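Local coordinates for protein GMP reductase (PDB 6JIG) that probably catalyses the irreversible NADPH-dependent deamination of GMP to IMP and is allosterically regulated through its cystathionine-beta-synthase domain, at residues Ala86-Val91 and Leu229-Ala234; Arg38-Val43 and Ala253-Val258; Thr380-Gly385 and Gly438-Ile443. The protein carries 1 engineered substitution. One frame throughout, in Å; residues are numbered along the deposited sequence.

Interaction 1. Residues Ala86-Val91 and Leu229-Ala234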
loop_
_atom_site.group_PDB
_atom_site.type_symbol
_atom_site.label_atom_id
_atom_site.label_comp_id
_atom_site.label_asym_id
_atom_site.label_seq_id
_atom_site.Cartn_x
_atom_site.Cartn_y
_atom_site.Cartn_z
ATOM N N ALA A 86 39.623 0.547 -27.923
ATOM C CA ALA A 86 38.712 0.598 -29.060
ATOM C C ALA A 86 37.611 1.637 -28.848
ATOM O O ALA A 86 37.242 2.376 -29.772
ATOM C CB ALA A 86 38.107 -0.786 -29.294
ATOM N N MET A 87 37.049 1.695 -27.636
ATOM C CA MET A 87 36.069 2.741 -27.358
ATOM C C MET A 87 36.688 4.115 -27.540
ATOM O O MET A 87 36.063 5.022 -28.100
ATOM C CB MET A 87 35.526 2.602 -25.935
ATOM C CG MET A 87 34.727 1.358 -25.702
ATOM S SD MET A 87 33.886 1.504 -24.115
ATOM C CE MET A 87 35.282 1.690 -23.031
ATOM N N LEU A 88 37.920 4.282 -27.064
ATOM C CA LEU A 88 38.601 5.564 -27.169
ATOM C C LEU A 88 38.794 5.965 -28.628
ATOM O O LEU A 88 38.496 7.100 -29.019
ATOM C CB LEU A 88 39.938 5.491 -26.431
ATOM C CG LEU A 88 40.414 6.845 -25.907
ATOM C CD1 LEU A 88 41.172 6.661 -24.626
ATOM C CD2 LEU A 88 41.290 7.538 -26.958
ATOM N N ARG A 89 39.273 5.033 -29.458
ATOM C CA ARG A 89 39.463 5.338 -30.874
ATOM C C ARG A 89 38.150 5.675 -31.557
ATOM O O ARG A 89 38.125 6.497 -32.479
ATOM C CB ARG A 89 40.132 4.159 -31.576
ATOM C CG ARG A 89 41.614 4.030 -31.285
ATOM C CD ARG A 89 42.230 2.935 -32.159
ATOM N NE ARG A 89 41.822 1.614 -31.692
ATOM C CZ ARG A 89 42.565 0.860 -30.892
ATOM N NH1 ARG A 89 43.758 1.298 -30.491
ATOM N NH2 ARG A 89 42.122 -0.326 -30.502
ATOM N N GLU A 90 37.047 5.051 -31.139
ATOM C CA GLU A 90 35.759 5.420 -31.724
ATOM C C GLU A 90 35.368 6.837 -31.343
ATOM O O GLU A 90 34.813 7.577 -32.169
ATOM C CB GLU A 90 34.668 4.438 -31.302
ATOM C CG GLU A 90 34.829 3.065 -31.952
ATOM C CD GLU A 90 33.639 2.156 -31.699
ATOM O OE1 GLU A 90 32.493 2.657 -31.719
ATOM O OE2 GLU A 90 33.859 0.944 -31.476
ATOM N N VAL A 91 35.626 7.228 -30.093
ATOM C CA VAL A 91 35.343 8.603 -29.689
ATOM C C VAL A 91 36.151 9.575 -30.545
ATOM O O VAL A 91 35.637 10.595 -31.014
ATOM C CB VAL A 91 35.637 8.802 -28.194
ATOM C CG1 VAL A 91 35.445 10.278 -27.818
ATOM C CG2 VAL A 91 34.715 7.911 -27.335
ATOM N N LEU A 229 37.056 15.101 -30.408
ATOM C CA LEU A 229 36.442 15.233 -29.085
ATOM C C LEU A 229 37.393 14.795 -27.972
ATOM O O LEU A 229 38.086 13.781 -28.085
ATOM C CB LEU A 229 35.154 14.412 -29.023
ATOM C CG LEU A 229 34.062 14.923 -29.980
ATOM C CD1 LEU A 229 32.900 13.929 -30.064
ATOM C CD2 LEU A 229 33.568 16.286 -29.533
ATOM N N LEU A 230 37.417 15.574 -26.886
ATOM C CA LEU A 230 38.180 15.221 -25.695
ATOM C C LEU A 230 37.557 14.019 -24.995
ATOM O O LEU A 230 36.336 13.856 -24.978
ATOM C CB LEU A 230 38.210 16.384 -24.703
ATOM C CG LEU A 230 39.127 17.598 -24.800
ATOM C CD1 LEU A 230 39.014 18.354 -23.458
ATOM C CD2 LEU A 230 40.555 17.210 -25.079
ATOM N N VAL A 231 38.404 13.190 -24.396
ATOM C CA VAL A 231 37.919 12.023 -23.653
ATOM C C VAL A 231 39.016 11.536 -22.712
ATOM O O VAL A 231 40.204 11.537 -23.056
ATOM C CB VAL A 231 37.437 10.914 -24.622
ATOM C CG1 VAL A 231 38.589 10.427 -25.541
ATOM C CG2 VAL A 231 36.820 9.754 -23.849
ATOM N N GLY A 232 38.611 11.119 -21.508
ATOM C CA GLY A 232 39.511 10.524 -20.547
ATOM C C GLY A 232 39.250 9.032 -20.388
ATOM O O GLY A 232 38.292 8.475 -20.924
ATOM N N ALA A 233 40.131 8.389 -19.628
ATOM C CA ALA A 233 40.034 6.957 -19.397
ATOM C C ALA A 233 40.563 6.625 -18.011
ATOM O O ALA A 233 41.557 7.210 -17.564
ATOM C CB ALA A 233 40.811 6.178 -20.470
ATOM N N ALA A 234 39.882 5.689 -17.332
ATOM C CA ALA A 234 40.253 5.246 -15.999
ATOM C C ALA A 234 41.231 4.079 -16.071
ATOM O O ALA A 234 41.171 3.255 -16.987
ATOM C CB ALA A 234 39.020 4.812 -15.202
HETATM O O HOH W 1 36.176 13.047 -32.254
#

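Interaction 2. Residues Arg38-Val43 and Ala253-Val258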
loop_
_atom_site.group_PDB
_atom_site.type_symbol
_atom_site.label_atom_id
_atom_site.label_comp_id
_atom_site.label_asym_id
_atom_site.label_seq_id
_atom_site.Cartn_x
_atom_site.Cartn_y
_atom_site.Cartn_z
ATOM N N ARG A 38 38.211 24.082 -15.126
ATOM C CA ARG A 38 39.333 23.179 -15.341
ATOM C C ARG A 38 38.982 21.790 -14.829
ATOM O O ARG A 38 38.505 21.633 -13.695
ATOM C CB ARG A 38 40.594 23.687 -14.647
ATOM C CG ARG A 38 40.976 25.107 -15.052
ATOM C CD ARG A 38 42.431 25.411 -14.749
ATOM N NE ARG A 38 43.292 24.921 -15.819
ATOM C CZ ARG A 38 43.740 25.662 -16.831
ATOM N NH1 ARG A 38 43.425 26.952 -16.924
ATOM N NH2 ARG A 38 44.510 25.103 -17.757
ATOM N N LEU A 39 39.193 20.797 -15.683
ATOM C CA LEU A 39 39.133 19.412 -15.252
ATOM C C LEU A 39 40.382 19.036 -14.470
ATOM O O LEU A 39 40.305 18.346 -13.443
ATOM C CB LEU A 39 38.977 18.518 -16.476
ATOM C CG LEU A 39 39.065 17.028 -16.188
ATOM C CD1 LEU A 39 37.814 16.578 -15.430
ATOM C CD2 LEU A 39 39.231 16.255 -17.486
ATOM N N SER A 40 41.538 19.482 -14.954
ATOM C CA SER A 40 42.830 19.222 -14.346
ATOM C C SER A 40 43.734 20.397 -14.703
ATOM O O SER A 40 43.310 21.337 -15.384
ATOM C CB SER A 40 43.424 17.891 -14.830
ATOM O OG SER A 40 43.320 17.766 -16.238
ATOM N N ARG A 41 44.989 20.333 -14.249
ATOM C CA ARG A 41 45.897 21.477 -14.380
ATOM C C ARG A 41 45.942 21.996 -15.814
ATOM O O ARG A 41 45.956 23.211 -16.045
ATOM C CB ARG A 41 47.307 21.097 -13.924
ATOM C CG ARG A 41 47.599 21.050 -12.416
ATOM C CD ARG A 41 49.125 20.970 -12.235
ATOM N NE ARG A 41 49.605 20.477 -10.944
ATOM C CZ ARG A 41 49.791 21.235 -9.860
ATOM N NH1 ARG A 41 49.517 22.541 -9.873
ATOM N NH2 ARG A 41 50.250 20.683 -8.744
ATOM N N ASN A 42 45.936 21.095 -16.793
ATOM C CA ASN A 42 46.128 21.506 -18.179
ATOM C C ASN A 42 44.928 21.206 -19.073
ATOM O O ASN A 42 45.073 21.203 -20.298
ATOM C CB ASN A 42 47.399 20.857 -18.727
ATOM C CG ASN A 42 48.609 21.189 -17.880
ATOM O OD1 ASN A 42 49.024 22.343 -17.815
ATOM N ND2 ASN A 42 49.155 20.192 -17.193
ATOM N N VAL A 43 43.739 20.975 -18.509
ATOM C CA VAL A 43 42.562 20.654 -19.319
ATOM C C VAL A 43 41.403 21.540 -18.886
ATOM O O VAL A 43 40.955 21.460 -17.736
ATOM C CB VAL A 43 42.165 19.173 -19.213
ATOM C CG1 VAL A 43 40.929 18.904 -20.054
ATOM C CG2 VAL A 43 43.323 18.275 -19.660
ATOM N N ALA A 253 43.899 9.074 -25.368
ATOM C CA ALA A 253 43.386 9.573 -24.089
ATOM C C ALA A 253 43.950 10.956 -23.796
ATOM O O ALA A 253 45.162 11.173 -23.862
ATOM C CB ALA A 253 43.757 8.613 -22.953
ATOM N N ASP A 254 43.067 11.891 -23.477
ATOM C CA ASP A 254 43.485 13.247 -23.168
ATOM C C ASP A 254 43.845 13.438 -21.701
ATOM O O ASP A 254 44.617 14.348 -21.377
ATOM C CB ASP A 254 42.381 14.221 -23.571
ATOM C CG ASP A 254 42.121 14.192 -25.059
ATOM O OD1 ASP A 254 43.028 14.639 -25.796
ATOM O OD2 ASP A 254 41.045 13.702 -25.499
ATOM N N VAL A 255 43.289 12.606 -20.817
ATOM C CA VAL A 255 43.663 12.547 -19.407
ATOM C C VAL A 255 43.504 11.108 -18.960
ATOM O O VAL A 255 42.713 10.341 -19.523
ATOM C CB VAL A 255 42.808 13.462 -18.485
ATOM C CG1 VAL A 255 43.020 14.918 -18.801
ATOM C CG2 VAL A 255 41.326 13.117 -18.596
ATOM N N LEU A 256 44.258 10.740 -17.938
ATOM C CA LEU A 256 44.079 9.460 -17.277
ATOM C C LEU A 256 43.527 9.705 -15.879
ATOM O O LEU A 256 43.874 10.693 -15.226
ATOM C CB LEU A 256 45.399 8.696 -17.165
ATOM C CG LEU A 256 46.025 8.232 -18.478
ATOM C CD1 LEU A 256 47.390 7.642 -18.201
ATOM C CD2 LEU A 256 45.120 7.220 -19.163
ATOM N N VAL A 257 42.683 8.791 -15.411
ATOM C CA VAL A 257 42.100 8.895 -14.075
ATOM C C VAL A 257 42.467 7.636 -13.303
ATOM O O VAL A 257 41.938 6.554 -13.585
ATOM C CB VAL A 257 40.579 9.087 -14.115
ATOM C CG1 VAL A 257 40.023 9.212 -12.683
ATOM C CG2 VAL A 257 40.202 10.296 -14.986
ATOM N N VAL A 258 43.363 7.775 -12.329
ATOM C CA VAL A 258 43.657 6.703 -11.382
ATOM C C VAL A 258 42.498 6.640 -10.402
ATOM O O VAL A 258 42.247 7.606 -9.681
ATOM C CB VAL A 258 44.974 6.958 -10.637
ATOM C CG1 VAL A 258 45.205 5.866 -9.606
ATOM C CG2 VAL A 258 46.116 7.041 -11.606
#

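Interaction 3. Residues Thr380-Gly385 and Gly438-Ile443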
loop_
_atom_site.group_PDB
_atom_site.type_symbol
_atom_site.label_atom_id
_atom_site.label_comp_id
_atom_site.label_asym_id
_atom_site.label_seq_id
_atom_site.Cartn_x
_atom_site.Cartn_y
_atom_site.Cartn_z
ATOM N N THR A 380 20.058 7.251 -19.826
ATOM C CA THR A 380 19.888 8.049 -21.021
ATOM C C THR A 380 20.159 7.181 -22.246
ATOM O O THR A 380 20.702 6.074 -22.145
ATOM C CB THR A 380 20.810 9.267 -20.996
ATOM O OG1 THR A 380 22.164 8.835 -20.835
ATOM C CG2 THR A 380 20.440 10.189 -19.820
ATOM N N ASP A 381 19.745 7.690 -23.410
ATOM C CA ASP A 381 19.990 6.995 -24.669
ATOM C C ASP A 381 21.451 6.585 -24.797
ATOM O O ASP A 381 21.761 5.448 -25.174
ATOM C CB ASP A 381 19.606 7.888 -25.849
ATOM C CG ASP A 381 18.108 8.062 -26.007
ATOM O OD1 ASP A 381 17.329 7.546 -25.178
ATOM O OD2 ASP A 381 17.703 8.736 -26.973
ATOM N N GLU A 382 22.365 7.505 -24.480
ATOM C CA GLU A 382 23.785 7.285 -24.715
ATOM C C GLU A 382 24.445 6.413 -23.655
ATOM O O GLU A 382 25.556 5.925 -23.886
ATOM C CB GLU A 382 24.513 8.631 -24.804
ATOM C CG GLU A 382 24.149 9.448 -26.042
ATOM C CD GLU A 382 22.896 10.288 -25.863
ATOM O OE1 GLU A 382 22.180 10.110 -24.846
ATOM O OE2 GLU A 382 22.620 11.132 -26.744
ATOM N N ALA A 383 23.810 6.214 -22.504
ATOM C CA ALA A 383 24.364 5.307 -21.517
ATOM C C ALA A 383 24.360 3.883 -22.072
ATOM O O ALA A 383 23.498 3.526 -22.878
ATOM C CB ALA A 383 23.564 5.363 -20.218
ATOM N N PRO A 384 25.327 3.061 -21.677
ATOM C CA PRO A 384 25.368 1.679 -22.170
ATOM C C PRO A 384 24.185 0.878 -21.648
ATOM O O PRO A 384 23.497 1.265 -20.701
ATOM C CB PRO A 384 26.685 1.131 -21.615
ATOM C CG PRO A 384 27.461 2.315 -21.162
ATOM C CD PRO A 384 26.467 3.371 -20.803
ATOM N N GLY A 385 23.959 -0.266 -22.284
ATOM C CA GLY A 385 23.024 -1.252 -21.785
ATOM C C GLY A 385 21.720 -1.278 -22.565
ATOM O O GLY A 385 21.418 -0.406 -23.383
ATOM N N GLY A 438 15.825 9.398 -21.988
ATOM C CA GLY A 438 15.953 10.042 -23.278
ATOM C C GLY A 438 17.389 10.427 -23.572
ATOM O O GLY A 438 18.316 9.974 -22.900
ATOM N N PRO A 439 17.608 11.268 -24.585
ATOM C CA PRO A 439 18.980 11.677 -24.912
ATOM C C PRO A 439 19.601 12.507 -23.797
ATOM O O PRO A 439 18.919 13.268 -23.104
ATOM C CB PRO A 439 18.810 12.503 -26.193
ATOM C CG PRO A 439 17.387 12.958 -26.163
ATOM C CD PRO A 439 16.622 11.853 -25.507
ATOM N N VAL A 440 20.922 12.357 -23.643
ATOM C CA VAL A 440 21.627 12.976 -22.518
ATOM C C VAL A 440 21.806 14.479 -22.728
ATOM O O VAL A 440 21.922 15.233 -21.756
ATOM C CB VAL A 440 22.985 12.282 -22.281
ATOM C CG1 VAL A 440 23.991 12.716 -23.309
ATOM C CG2 VAL A 440 23.520 12.593 -20.886
ATOM N N GLY A 441 21.827 14.940 -23.978
ATOM C CA GLY A 441 22.033 16.341 -24.288
ATOM C C GLY A 441 21.101 17.308 -23.575
ATOM O O GLY A 441 21.545 18.212 -22.859
ATOM N N PRO A 442 19.789 17.148 -23.766
ATOM C CA PRO A 442 18.846 18.044 -23.070
ATOM C C PRO A 442 18.965 17.977 -21.556
ATOM O O PRO A 442 18.751 18.990 -20.876
ATOM C CB PRO A 442 17.469 17.554 -23.544
ATOM C CG PRO A 442 17.733 16.839 -24.836
ATOM C CD PRO A 442 19.106 16.230 -24.698
ATOM N N ILE A 443 19.289 16.804 -21.012
ATOM C CA ILE A 443 19.454 16.661 -19.568
ATOM C C ILE A 443 20.655 17.460 -19.084
ATOM O O ILE A 443 20.577 18.176 -18.075
ATOM C CB ILE A 443 19.575 15.172 -19.203
ATOM C CG1 ILE A 443 18.210 14.497 -19.295
ATOM C CG2 ILE A 443 20.131 15.000 -17.808
ATOM C CD1 ILE A 443 18.315 13.023 -19.477
HETATM O O HOH W 2 22.159 13.550 -26.557
#

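Interaction 1. Residues Ala86-Val91 and Leu229-Ala234
Val91 and Val231 form the tight part of this contact. CG1 of Val91 reaches across to CB of Val231 at 3.8 Å. It also meets Val231 CG1 at 3.9 Å. That methyl is anti to the backbone N of Val91 (chi1 175°). Val231 CG1 sits between its own backbone N and carbonyl carbon (chi1 61°), and it touches a second partner as well. That partner is Leu88, whose CG lies 4.0 Å from Val231 CG1. Val231 thus meets two side chains one helical turn apart, Leu88 and Val91, and its side chain crosses both at a slant. Further along the segment, Leu88 CD1 meets Ala233 CB at 4.2 Å.

The segments belong to a beta-alpha-beta crossover of the TIM barrel. Strand 72-75 leads into helix 81-93, and the chain returns as the parallel neighbour strand 232-235. The CBS pair is inserted between that helix and the returning strand. The helix covers the outer face of the strand. Leu88 also packs on Leu248 of helix 239-251, and Val91 on Ala63 of helix 60-68.

The contact is looser at the Leu229 end. There Val91 CG1 approaches Leu229 CB at 4.3 Å, and no direct hydrogen bond joins the segments. A water bridges them instead. It accepts the N-H of Leu229 at 2.9 Å and lies 2.8 Å from Val91 O, to which it can donate. Leu229 O is held separately by Lys92 NZ, just beyond Val91 in the same helix.

Interaction 2. Residues Arg38-Val43 and Ala253-Val258
Leu39, Ser40 and Val43 all touch Val255. They belong to a small antiparallel hairpin, strands 37-40 and 43-45, that lies against the start of barrel strand 255-259. The hairpin lies at the amino-terminal end of the TIM barrel strands. Leu39 and Ser40 both face Val43 as a classic beta bulge, and a type I turn runs from Ser40 to Val43.

The apolar contacts centre on the two methyls of Val255. CG2 meets Leu39 CD2 at 3.9 Å, the two side chains reaching tip to tip. CG1 meets Val43 CG2 at 3.5 Å, tighter than usual for two carbons. CG1 of Val255 is anti to its carbonyl carbon (chi1 -65°), and CG2 points between that carbon and the backbone N. The two methyls therefore serve different neighbours. Leu39 also rests on Ile287 of the next strand, 285-291.

No hydrogen bond joins the two segments; the polar bonds run within the hairpin or to residues around it. In the hairpin, Leu39 N donates to Val43 O at 2.8 Å, and Val43 N to Ser40 O at 3.2 Å. Arg38 NE and NH2 both make weak bonds to Arg41 O. On the strand side, Asp254 OD2 pairs with Lys92 of helix 81-93 in a salt bridge. Ser40 OG hydrogen-bonds to Asp285 OD2, which also takes the backbone N-H of Asn42. The same OG touches Val255 CG1 at 3.8 Å.

Interaction 3. Residues Thr380-Gly385 and Gly438-Ile443
The backbones of Asp381 and Gly438 are joined by one hydrogen bond, from Asp381 N to Gly438 O at 2.7 Å. It is fairly straight, 162° at the hydrogen, but the donor sits 53° above the carbonyl plane.

Glu382 makes the side-chain hydrogen bond of the contact. Its chain bends at chi2 and swings CD beside Val440. OE1 then accepts the N-H of Val440 at 2.8 Å, on the syn side of the carboxylate and 31° out of its plane. OE2 is linked through a water to the N-H of Gly441. One carboxylate thus serves two successive N-H groups at the amino end of helix 440-457, where the helix would favour a negative charge. The Asp381 side chain runs beside the Pro439 ring, pointing the same way, with OD2 3.6 Å from CD. Thr380 gives the larger apolar packing, against the start of helix 440-457. Its CG2 meets Ile443 CD1 at 3.6 Å, and its OG1 lies 3.8 Å from Val440 CB while hydrogen-bonding to Leu377 O.

The contact ties the loop after the last barrel strand, 370-373, to the start of helix 440-457. Helix 60-68 covers one side, where Met62 and Ala65 touch Val440. Lys396 of strand 393-399 holds the carbonyls of Thr380 and Ala383.

Overall arrangement
All three contacts lie in the TIM barrel domain. Interactions 1 and 2 touch directly, with centres about 13 Å apart. Their strands, 232-235 and 255-259, are neighbours in the barrel, probably hydrogen-bonded from Val257 N to Ala233 O at 2.9 Å. Just before the strands, the Asp254 carboxylate probably bonds Val231 N. Interaction 3 stands apart, its centre about 17 Å from that of interaction 1 and about 23 Å from that of interaction 2. Interaction 1 faces the CBS side: the Val91 side chain is about 7 Å from that of Arg93, which binds GMP and GTP. The Thr380 side chain in interaction 3 is about 10 Å from that of Asn375, which binds the other GMP.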